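Local coordinates for protein kinase domain-containing protein (PDB 6Z3U), which probably transfers phosphate from ATP to serine and threonine side chains of proteins, serving as the CDK7-type kinase of the CDK-activating complex, at residues 120-125 and 168-173; 89-94 and 110-115; 357-362 and 378-383. All blocks are in the same frame, centred on the assembly; numbering follows the deposited sequence.

Interaction 1: residues 120-125 and 168-173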
loop_
_atom_site.group_PDB
_atom_site.type_symbol
_atom_site.label_atom_id
_atom_site.label_comp_id
_atom_site.label_asym_id
_atom_site.label_seq_id
_atom_site.Cartn_x
_atom_site.Cartn_y
_atom_site.Cartn_z
ATOM N N ALA B 120 -4.336 -20.730 -7.433
ATOM C CA ALA B 120 -2.961 -20.979 -7.025
ATOM C C ALA B 120 -2.774 -20.434 -5.618
ATOM O O ALA B 120 -3.162 -19.295 -5.332
ATOM C CB ALA B 120 -1.968 -20.327 -7.986
ATOM N N ILE B 121 -2.191 -21.248 -4.744
ATOM C CA ILE B 121 -2.002 -20.899 -3.343
ATOM C C ILE B 121 -0.506 -20.769 -3.103
ATOM O O ILE B 121 0.222 -21.770 -3.102
ATOM C CB ILE B 121 -2.616 -21.944 -2.404
ATOM C CG1 ILE B 121 -4.088 -22.178 -2.746
ATOM C CG2 ILE B 121 -2.477 -21.489 -0.961
ATOM C CD1 ILE B 121 -4.670 -23.417 -2.104
ATOM N N LYS B 122 -0.047 -19.545 -2.875
ATOM C CA LYS B 122 1.348 -19.295 -2.549
ATOM C C LYS B 122 1.487 -19.323 -1.032
ATOM O O LYS B 122 0.907 -18.483 -0.336
ATOM C CB LYS B 122 1.824 -17.955 -3.108
ATOM C CG LYS B 122 3.291 -17.652 -2.796
ATOM C CD LYS B 122 3.689 -16.222 -3.144
ATOM C CE LYS B 122 3.841 -16.016 -4.636
ATOM N NZ LYS B 122 4.326 -14.638 -4.940
ATOM N N LYS B 123 2.241 -20.290 -0.525
ATOM C CA LYS B 123 2.463 -20.432 0.910
ATOM C C LYS B 123 3.780 -19.736 1.217
ATOM O O LYS B 123 4.860 -20.277 0.965
ATOM C CB LYS B 123 2.486 -21.896 1.331
ATOM C CG LYS B 123 2.626 -22.096 2.833
ATOM C CD LYS B 123 2.169 -23.483 3.255
ATOM C CE LYS B 123 2.163 -23.631 4.767
ATOM N NZ LYS B 123 1.529 -24.908 5.201
ATOM N N ILE B 124 3.681 -18.530 1.760
ATOM C CA ILE B 124 4.854 -17.735 2.100
ATOM C C ILE B 124 5.387 -18.235 3.434
ATOM O O ILE B 124 4.670 -18.238 4.441
ATOM C CB ILE B 124 4.513 -16.240 2.165
ATOM C CG1 ILE B 124 3.908 -15.773 0.841
ATOM C CG2 ILE B 124 5.762 -15.427 2.486
ATOM C CD1 ILE B 124 3.290 -14.391 0.908
ATOM N N LYS B 125 6.643 -18.665 3.448
ATOM C CA LYS B 125 7.260 -19.141 4.681
ATOM C C LYS B 125 7.650 -17.904 5.474
ATOM O O LYS B 125 8.705 -17.308 5.245
ATOM C CB LYS B 125 8.455 -20.033 4.381
ATOM C CG LYS B 125 8.124 -21.213 3.477
ATOM C CD LYS B 125 9.288 -22.188 3.369
ATOM C CE LYS B 125 8.946 -23.366 2.466
ATOM N NZ LYS B 125 9.972 -24.445 2.528
ATOM N N LEU B 168 1.899 -17.539 6.087
ATOM C CA LEU B 168 1.026 -16.683 5.297
ATOM C C LEU B 168 0.719 -17.351 3.964
ATOM O O LEU B 168 1.622 -17.876 3.302
ATOM C CB LEU B 168 1.676 -15.320 5.071
ATOM C CG LEU B 168 0.807 -14.262 4.393
ATOM C CD1 LEU B 168 -0.418 -13.953 5.237
ATOM C CD2 LEU B 168 1.615 -13.002 4.134
ATOM N N ASN B 169 -0.550 -17.325 3.570
ATOM C CA ASN B 169 -0.999 -17.958 2.337
ATOM C C ASN B 169 -1.725 -16.939 1.476
ATOM O O ASN B 169 -2.592 -16.209 1.968
ATOM C CB ASN B 169 -1.919 -19.149 2.625
ATOM C CG ASN B 169 -1.241 -20.222 3.450
ATOM O OD1 ASN B 169 -1.262 -20.177 4.678
ATOM N ND2 ASN B 169 -0.633 -21.194 2.777
ATOM N N LEU B 170 -1.367 -16.893 0.196
ATOM C CA LEU B 170 -1.996 -16.006 -0.773
ATOM C C LEU B 170 -2.723 -16.847 -1.812
ATOM O O LEU B 170 -2.093 -17.629 -2.533
ATOM C CB LEU B 170 -0.963 -15.116 -1.456
ATOM C CG LEU B 170 -0.065 -14.273 -0.553
ATOM C CD1 LEU B 170 0.832 -13.388 -1.405
ATOM C CD2 LEU B 170 -0.889 -13.445 0.415
ATOM N N VAL B 171 -4.035 -16.672 -1.900
ATOM C CA VAL B 171 -4.841 -17.330 -2.921
ATOM C C VAL B 171 -4.873 -16.398 -4.124
ATOM O O VAL B 171 -5.493 -15.333 -4.079
ATOM C CB VAL B 171 -6.252 -17.643 -2.414
ATOM C CG1 VAL B 171 -7.010 -18.469 -3.437
ATOM C CG2 VAL B 171 -6.186 -18.367 -1.075
ATOM N N LEU B 172 -4.197 -16.795 -5.199
ATOM C CA LEU B 172 -3.963 -15.933 -6.343
ATOM C C LEU B 172 -4.602 -16.512 -7.596
ATOM O O LEU B 172 -4.964 -17.691 -7.655
ATOM C CB LEU B 172 -2.461 -15.737 -6.587
ATOM C CG LEU B 172 -1.668 -15.080 -5.462
ATOM C CD1 LEU B 172 -0.197 -15.420 -5.586
ATOM C CD2 LEU B 172 -1.864 -13.580 -5.492
ATOM N N GLU B 173 -4.727 -15.653 -8.605
ATOM C CA GLU B 173 -5.188 -16.089 -9.914
ATOM C C GLU B 173 -4.304 -17.219 -10.426
ATOM O O GLU B 173 -3.080 -17.184 -10.285
ATOM C CB GLU B 173 -5.159 -14.916 -10.894
ATOM C CG GLU B 173 -6.469 -14.651 -11.609
ATOM C CD GLU B 173 -6.361 -13.513 -12.607
ATOM O OE1 GLU B 173 -6.066 -12.375 -12.184
ATOM O OE2 GLU B 173 -6.568 -13.757 -13.816
#
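Six backbone hydrogen bonds join the antiparallel strands 120-124 and 168-172, two each at the pairs Ala120-Leu172, Lys122-Leu170 and Ile124-Leu168. The straightest runs from Leu172 N to Ala120 O (2.7 Å, 177° at the hydrogen), almost along the C=O axis; the bond from Leu168 N to Ile124 O is longer, at 3.3 Å, and more bent. At the non-hydrogen-bonded pairs the CA atoms come nearest, with CA-H...O contacts such as Asn169 CA to Lys122 O (3.3 Å). This is the core of the kinase N-lobe sheet: Lys122 ends the VAIK motif, is predicted to bind ATP, and pairs through NZ with Glu141 of helix 136-148, the lysine-glutamate bridge of active kinases. Carbon atoms meet on the face of Ala120, Lys122 and Ile124. The Ile124 and Leu170 side chains cross obliquely, CD1 to CD1 at 3.5 Å, and Ile124 CD1 also meets Leu168 CD2 (3.9 Å), while Leu142 of the helix packs on both leucines. Lys122 CB rests against Leu172 CD1 (4.1 Å). On the other face, Lys123 (CG anti to its backbone N, chain extended) and Asn169 lie side by side, pointing the same way, with the amide ND2 3.4 Å from Lys123 CG.

Interaction 2: residues 89-94 and 110-115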
loop_
_atom_site.group_PDB
_atom_site.type_symbol
_atom_site.label_atom_id
_atom_site.label_comp_id
_atom_site.label_asym_id
_atom_site.label_seq_id
_atom_site.Cartn_x
_atom_site.Cartn_y
_atom_site.Cartn_z
ATOM N N LYS B 89 -9.597 -20.932 4.923
ATOM C CA LYS B 89 -8.717 -21.937 4.340
ATOM C C LYS B 89 -9.512 -23.114 3.788
ATOM O O LYS B 89 -9.076 -23.759 2.828
ATOM C CB LYS B 89 -7.698 -22.406 5.377
ATOM C CG LYS B 89 -6.697 -23.416 4.842
ATOM C CD LYS B 89 -5.606 -23.704 5.861
ATOM C CE LYS B 89 -4.548 -24.639 5.295
ATOM N NZ LYS B 89 -3.576 -25.083 6.334
ATOM N N ARG B 90 -10.673 -23.409 4.380
ATOM C CA ARG B 90 -11.523 -24.480 3.872
ATOM C C ARG B 90 -12.131 -24.144 2.518
ATOM O O ARG B 90 -12.569 -25.055 1.807
ATOM C CB ARG B 90 -12.647 -24.792 4.865
ATOM C CG ARG B 90 -12.275 -25.822 5.922
ATOM C CD ARG B 90 -13.495 -26.321 6.701
ATOM N NE ARG B 90 -13.891 -25.414 7.780
ATOM C CZ ARG B 90 -14.912 -24.558 7.727
ATOM N NH1 ARG B 90 -15.675 -24.470 6.645
ATOM N NH2 ARG B 90 -15.170 -23.785 8.774
ATOM N N LYS B 91 -12.173 -22.862 2.146
ATOM C CA LYS B 91 -12.782 -22.474 0.880
ATOM C C LYS B 91 -11.990 -22.968 -0.322
ATOM O O LYS B 91 -12.558 -23.094 -1.411
ATOM C CB LYS B 91 -12.941 -20.953 0.823
ATOM C CG LYS B 91 -14.314 -20.479 1.276
ATOM C CD LYS B 91 -14.465 -18.970 1.183
ATOM C CE LYS B 91 -15.746 -18.511 1.866
ATOM N NZ LYS B 91 -15.860 -17.028 1.927
ATOM N N TYR B 92 -10.703 -23.260 -0.152
ATOM C CA TYR B 92 -9.835 -23.636 -1.259
ATOM C C TYR B 92 -9.118 -24.928 -0.905
ATOM O O TYR B 92 -8.538 -25.044 0.180
ATOM C CB TYR B 92 -8.843 -22.512 -1.564
ATOM C CG TYR B 92 -9.537 -21.199 -1.836
ATOM C CD1 TYR B 92 -9.615 -20.216 -0.856
ATOM C CD2 TYR B 92 -10.145 -20.953 -3.057
ATOM C CE1 TYR B 92 -10.263 -19.019 -1.094
ATOM C CE2 TYR B 92 -10.794 -19.757 -3.306
ATOM C CZ TYR B 92 -10.851 -18.794 -2.320
ATOM O OH TYR B 92 -11.498 -17.603 -2.560
ATOM N N ILE B 93 -9.164 -25.892 -1.819
ATOM C CA ILE B 93 -8.585 -27.215 -1.614
ATOM C C ILE B 93 -7.207 -27.234 -2.259
ATOM O O ILE B 93 -7.072 -26.970 -3.460
ATOM C CB ILE B 93 -9.486 -28.309 -2.207
ATOM C CG1 ILE B 93 -10.825 -28.343 -1.466
ATOM C CG2 ILE B 93 -8.792 -29.659 -2.143
ATOM C CD1 ILE B 93 -11.938 -29.005 -2.248
ATOM N N LYS B 94 -6.188 -27.575 -1.475
ATOM C CA LYS B 94 -4.818 -27.569 -1.971
ATOM C C LYS B 94 -4.538 -28.832 -2.775
ATOM O O LYS B 94 -5.000 -29.922 -2.427
ATOM C CB LYS B 94 -3.835 -27.448 -0.805
ATOM C CG LYS B 94 -2.650 -26.534 -1.092
ATOM C CD LYS B 94 -1.756 -26.342 0.128
ATOM C CE LYS B 94 -0.994 -27.608 0.487
ATOM N NZ LYS B 94 -0.169 -27.425 1.714
ATOM N N HIS B 110 -8.357 -25.252 -5.854
ATOM C CA HIS B 110 -9.650 -24.999 -6.473
ATOM C C HIS B 110 -10.699 -24.835 -5.385
ATOM O O HIS B 110 -10.625 -25.469 -4.330
ATOM C CB HIS B 110 -10.049 -26.131 -7.425
ATOM C CG HIS B 110 -10.106 -27.478 -6.773
ATOM N ND1 HIS B 110 -9.055 -28.369 -6.812
ATOM C CD2 HIS B 110 -11.089 -28.086 -6.068
ATOM C CE1 HIS B 110 -9.388 -29.468 -6.159
ATOM N NE2 HIS B 110 -10.616 -29.323 -5.697
ATOM N N SER B 111 -11.684 -23.986 -5.666
ATOM C CA SER B 111 -12.755 -23.737 -4.712
ATOM C C SER B 111 -13.504 -25.025 -4.396
ATOM O O SER B 111 -13.704 -25.879 -5.265
ATOM C CB SER B 111 -13.720 -22.688 -5.267
ATOM O OG SER B 111 -14.810 -22.479 -4.386
ATOM N N ARG B 112 -13.909 -25.169 -3.131
ATOM C CA ARG B 112 -14.697 -26.335 -2.747
ATOM C C ARG B 112 -16.108 -26.267 -3.320
ATOM O O ARG B 112 -16.700 -27.309 -3.623
ATOM C CB ARG B 112 -14.733 -26.476 -1.220
ATOM C CG ARG B 112 -15.775 -25.626 -0.490
ATOM C CD ARG B 112 -15.808 -25.973 1.000
ATOM N NE ARG B 112 -16.874 -25.274 1.720
ATOM C CZ ARG B 112 -16.739 -24.084 2.304
ATOM N NH1 ARG B 112 -17.770 -23.532 2.929
ATOM N NH2 ARG B 112 -15.573 -23.458 2.292
ATOM N N ASP B 113 -16.658 -25.062 -3.477
ATOM C CA ASP B 113 -18.001 -24.912 -4.024
ATOM C C ASP B 113 -18.038 -25.055 -5.540
ATOM O O ASP B 113 -19.111 -25.313 -6.098
ATOM C CB ASP B 113 -18.581 -23.554 -3.623
ATOM C CG ASP B 113 -18.561 -23.332 -2.122
ATOM O OD1 ASP B 113 -18.751 -24.313 -1.371
ATOM O OD2 ASP B 113 -18.354 -22.177 -1.693
ATOM N N ASP B 114 -16.902 -24.897 -6.218
ATOM C CA ASP B 114 -16.834 -25.036 -7.673
ATOM C C ASP B 114 -15.480 -25.612 -8.054
ATOM O O ASP B 114 -14.559 -24.884 -8.439
ATOM C CB ASP B 114 -17.065 -23.694 -8.370
ATOM C CG ASP B 114 -17.268 -23.841 -9.865
ATOM O OD1 ASP B 114 -16.754 -24.821 -10.446
ATOM O OD2 ASP B 114 -17.943 -22.978 -10.462
ATOM N N PRO B 115 -15.324 -26.935 -7.960
ATOM C CA PRO B 115 -14.007 -27.534 -8.241
ATOM C C PRO B 115 -13.468 -27.219 -9.627
ATOM O O PRO B 115 -12.274 -27.435 -9.870
ATOM C CB PRO B 115 -14.262 -29.038 -8.069
ATOM C CG PRO B 115 -15.443 -29.120 -7.158
ATOM C CD PRO B 115 -16.301 -27.937 -7.500
#
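A type I turn from Lys89 to Tyr92 leads into a short antiparallel pairing, in which Tyr92 faces Ser111 as a non-hydrogen-bonded pair and Ile93 faces His110 as a hydrogen-bonded one. Ile93 N gives a nearly straight bond to His110 O (2.9 Å, 174°), and His110 N returns one to a lone pair of Ile93 O. Just past the strand end, Arg112 N reaches Lys91 O (3.0 Å) from above the carbonyl plane, so the backbones stay joined where 110-115 begins to turn.

Ile93 and His110 make the main side-chain contact on one face. His110 takes the crowded chi1 (58°), with CG between its backbone N and carbonyl carbon, and this lays the imidazole against the isoleucine: Ile93 CB sits over one ring face in a CH-pi contact, 4.1 Å from the centroid, while CD1 covers the NE2 side and also touches Arg112 CB. Arg112 stretches back along the turn, extended from CG to NE. Its NH2 makes a weak bond to Arg90 O (3.4 Å), and the side chain crosses Lys91 obliquely, with Arg112 NH2 3.4 Å from Lys91 CG. Arg90 NH1 stands over one face of that guanidinium, like charge near like charge, which Asp113 probably offsets through a long ion pair to Arg112 NE that is charge attraction alone. Tyr92, on the other face of the hairpin, has Lys91 CB over one side of its ring and packs on Ile158 and Ser159. The contact closes the open end of the first N-lobe hairpin, strands 92-99 and 104-111, whose far end forms the glycine-rich loop, predicted to bind ATP.

Interaction 3: residues 357-362 and 378-383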
loop_
_atom_site.group_PDB
_atom_site.type_symbol
_atom_site.label_atom_id
_atom_site.label_comp_id
_atom_site.label_asym_id
_atom_site.label_seq_id
_atom_site.Cartn_x
_atom_site.Cartn_y
_atom_site.Cartn_z
ATOM N N VAL B 357 8.738 2.422 -33.157
ATOM C CA VAL B 357 10.027 2.927 -32.700
ATOM C C VAL B 357 9.874 4.325 -32.118
ATOM O O VAL B 357 10.669 4.740 -31.265
ATOM C CB VAL B 357 11.046 2.892 -33.854
ATOM C CG1 VAL B 357 12.302 3.670 -33.485
ATOM C CG2 VAL B 357 11.386 1.450 -34.202
ATOM N N ASP B 358 8.854 5.068 -32.548
ATOM C CA ASP B 358 8.565 6.351 -31.917
ATOM C C ASP B 358 8.239 6.152 -30.443
ATOM O O ASP B 358 8.768 6.854 -29.576
ATOM C CB ASP B 358 7.410 7.039 -32.644
ATOM C CG ASP B 358 7.110 8.421 -32.097
ATOM O OD1 ASP B 358 7.942 9.329 -32.289
ATOM O OD2 ASP B 358 6.038 8.606 -31.483
ATOM N N LEU B 359 7.373 5.184 -30.143
ATOM C CA LEU B 359 7.030 4.892 -28.755
ATOM C C LEU B 359 8.249 4.406 -27.979
ATOM O O LEU B 359 8.512 4.864 -26.862
ATOM C CB LEU B 359 5.911 3.851 -28.707
ATOM C CG LEU B 359 5.388 3.455 -27.327
ATOM C CD1 LEU B 359 4.817 4.664 -26.627
ATOM C CD2 LEU B 359 4.346 2.353 -27.440
ATOM N N LEU B 360 9.002 3.465 -28.555
ATOM C CA LEU B 360 10.193 2.950 -27.885
ATOM C C LEU B 360 11.136 4.082 -27.506
ATOM O O LEU B 360 11.639 4.143 -26.378
ATOM C CB LEU B 360 10.907 1.946 -28.790
ATOM C CG LEU B 360 11.730 0.815 -28.162
ATOM C CD1 LEU B 360 12.954 0.522 -29.031
ATOM C CD2 LEU B 360 12.155 1.096 -26.734
ATOM N N TRP B 361 11.372 5.005 -28.438
ATOM C CA TRP B 361 12.316 6.091 -28.197
ATOM C C TRP B 361 11.833 7.029 -27.100
ATOM O O TRP B 361 12.649 7.563 -26.340
ATOM C CB TRP B 361 12.543 6.858 -29.498
ATOM C CG TRP B 361 13.412 8.058 -29.369
ATOM C CD1 TRP B 361 14.774 8.083 -29.313
ATOM C CD2 TRP B 361 12.981 9.419 -29.296
ATOM N NE1 TRP B 361 15.218 9.380 -29.206
ATOM C CE2 TRP B 361 14.136 10.218 -29.196
ATOM C CE3 TRP B 361 11.730 10.040 -29.300
ATOM C CZ2 TRP B 361 14.076 11.603 -29.098
ATOM C CZ3 TRP B 361 11.672 11.415 -29.209
ATOM C CH2 TRP B 361 12.838 12.181 -29.107
ATOM N N ARG B 362 10.520 7.248 -26.998
ATOM C CA ARG B 362 10.012 8.130 -25.953
ATOM C C ARG B 362 10.131 7.498 -24.574
ATOM O O ARG B 362 10.283 8.215 -23.579
ATOM C CB ARG B 362 8.560 8.513 -26.234
ATOM C CG ARG B 362 8.371 9.335 -27.500
ATOM C CD ARG B 362 7.006 10.007 -27.535
ATOM N NE ARG B 362 6.665 10.495 -28.871
ATOM C CZ ARG B 362 7.103 11.638 -29.391
ATOM N NH1 ARG B 362 7.912 12.426 -28.694
ATOM N NH2 ARG B 362 6.735 11.993 -30.615
ATOM N N LEU B 378 -0.614 5.198 -23.540
ATOM C CA LEU B 378 -1.826 4.534 -24.007
ATOM C C LEU B 378 -2.518 5.287 -25.135
ATOM O O LEU B 378 -3.256 4.671 -25.909
ATOM C CB LEU B 378 -2.803 4.345 -22.847
ATOM C CG LEU B 378 -2.413 3.287 -21.814
ATOM C CD1 LEU B 378 -3.369 3.325 -20.635
ATOM C CD2 LEU B 378 -2.393 1.893 -22.439
ATOM N N GLU B 379 -2.309 6.595 -25.244
ATOM C CA GLU B 379 -2.918 7.385 -26.305
ATOM C C GLU B 379 -2.024 7.526 -27.532
ATOM O O GLU B 379 -2.400 8.227 -28.479
ATOM C CB GLU B 379 -3.296 8.767 -25.763
ATOM C CG GLU B 379 -3.998 8.707 -24.407
ATOM C CD GLU B 379 -4.908 9.894 -24.150
ATOM O OE1 GLU B 379 -5.442 10.462 -25.126
ATOM O OE2 GLU B 379 -5.092 10.258 -22.969
ATOM N N HIS B 380 -0.865 6.871 -27.548
ATOM C CA HIS B 380 0.041 6.956 -28.684
ATOM C C HIS B 380 -0.597 6.351 -29.933
ATOM O O HIS B 380 -1.552 5.573 -29.865
ATOM C CB HIS B 380 1.356 6.247 -28.358
ATOM C CG HIS B 380 2.486 6.621 -29.266
ATOM N ND1 HIS B 380 3.128 5.704 -30.069
ATOM C CD2 HIS B 380 3.077 7.813 -29.508
ATOM C CE1 HIS B 380 4.074 6.314 -30.760
ATOM N NE2 HIS B 380 4.063 7.595 -30.439
ATOM N N ARG B 381 -0.057 6.734 -31.098
ATOM C CA ARG B 381 -0.607 6.267 -32.365
ATOM C C ARG B 381 -0.272 4.811 -32.663
ATOM O O ARG B 381 -0.961 4.187 -33.477
ATOM C CB ARG B 381 -0.097 7.124 -33.528
ATOM C CG ARG B 381 -0.675 8.528 -33.607
ATOM C CD ARG B 381 -0.773 8.987 -35.060
ATOM N NE ARG B 381 -0.852 10.442 -35.186
ATOM C CZ ARG B 381 -1.971 11.154 -35.053
ATOM N NH1 ARG B 381 -1.939 12.473 -35.189
ATOM N NH2 ARG B 381 -3.122 10.554 -34.786
ATOM N N TRP B 382 0.767 4.257 -32.032
ATOM C CA TRP B 382 1.201 2.906 -32.377
ATOM C C TRP B 382 0.064 1.901 -32.235
ATOM O O TRP B 382 -0.028 0.944 -33.012
ATOM C CB TRP B 382 2.379 2.491 -31.498
ATOM C CG TRP B 382 2.970 1.176 -31.885
ATOM C CD1 TRP B 382 3.248 0.743 -33.148
ATOM C CD2 TRP B 382 3.338 0.107 -31.004
ATOM N NE1 TRP B 382 3.778 -0.524 -33.109
ATOM C CE2 TRP B 382 3.842 -0.937 -31.804
ATOM C CE3 TRP B 382 3.293 -0.066 -29.617
ATOM C CZ2 TRP B 382 4.297 -2.136 -31.264
ATOM C CZ3 TRP B 382 3.746 -1.258 -29.083
ATOM C CH2 TRP B 382 4.239 -2.278 -29.907
ATOM N N TRP B 383 -0.802 2.092 -31.238
ATOM C CA TRP B 383 -1.853 1.112 -30.989
ATOM C C TRP B 383 -2.894 1.124 -32.100
ATOM O O TRP B 383 -3.364 0.063 -32.528
ATOM C CB TRP B 383 -2.517 1.378 -29.639
ATOM C CG TRP B 383 -1.548 1.562 -28.518
ATOM C CD1 TRP B 383 -1.312 2.710 -27.823
ATOM C CD2 TRP B 383 -0.675 0.571 -27.967
ATOM N NE1 TRP B 383 -0.350 2.495 -26.870
ATOM C CE2 TRP B 383 0.059 1.189 -26.938
ATOM C CE3 TRP B 383 -0.441 -0.779 -28.243
ATOM C CZ2 TRP B 383 1.007 0.507 -26.185
ATOM C CZ3 TRP B 383 0.501 -1.455 -27.495
ATOM C CH2 TRP B 383 1.214 -0.811 -26.477
#
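One carboxylate oxygen sits at the centre: Asp358 OD2 takes a hydrogen bond from His380 NE2 at 2.5 Å. The histidine approaches on the anti lone pair, the side away from OD1, and the oxygen lies close to the imidazole plane; ring and carboxylate are only 14° apart, so the two flat groups continue one another almost edge to edge. A second donor, Arg362 NE, comes one helical turn on and reaches the same OD2 at 3.3 Å from above the carboxylate plane, in a salt bridge. With OD1 bridged to Lys342, the aspartate is gripped through both oxygens, and its charge would probably favour a protonated imidazole, though the nearby arginine may work against it.

Beside this polar pair, Leu359 reaches from the helix to the three rings of the other segment. Its CB abuts His380 ND1 (3.6 Å) and its CD1 lies over one face of the imidazole. The other methyl, CD2, meets Trp382 CE3 at 3.4 Å and Trp383 CZ2 at 4.0 Å. An alanine at His380 removes both the donor to Asp358 and the ring under Leu359 CD1, and would probably loosen the hold of this segment on helix 353-363.

Further out, both tryptophans have other partners. Trp382 CE3 stands over one face of the Trp383 ring, toward its rim; Trp383 NE1 bonds to Met377 O, while Trp382 meets Phe286 and makes a cation-pi contact with Lys198. The contact thus ties helix 353-363 of the kinase C-lobe to the start of helix 381-384, with helix 194-213 packed against Trp383 and helix 342-349 packed on Val357 and Trp361.

Interactions 1 and 2 belong to the same N-lobe sheet: strands 104-111 and 118-124 are neighbours in it, and the contacts touch where Ile121 meets Lys94 and Val171 meets Tyr92. Interaction 1 is largely buried, with regular backbone pairing and aliphatic packing near the predicted ATP site. Interaction 2 lies at the surface, where the pairing runs out and exposed arginines and a histidine take over. Interaction 3 is in the other lobe, its centre about 36 Å from that of interaction 1 and 43 Å from that of interaction 2. Partly buried, it joins helix 353-363 to the segment leading into helix 381-384 through side chains, combining a His-carboxylate bond with aromatic packing, away from the annotated sites.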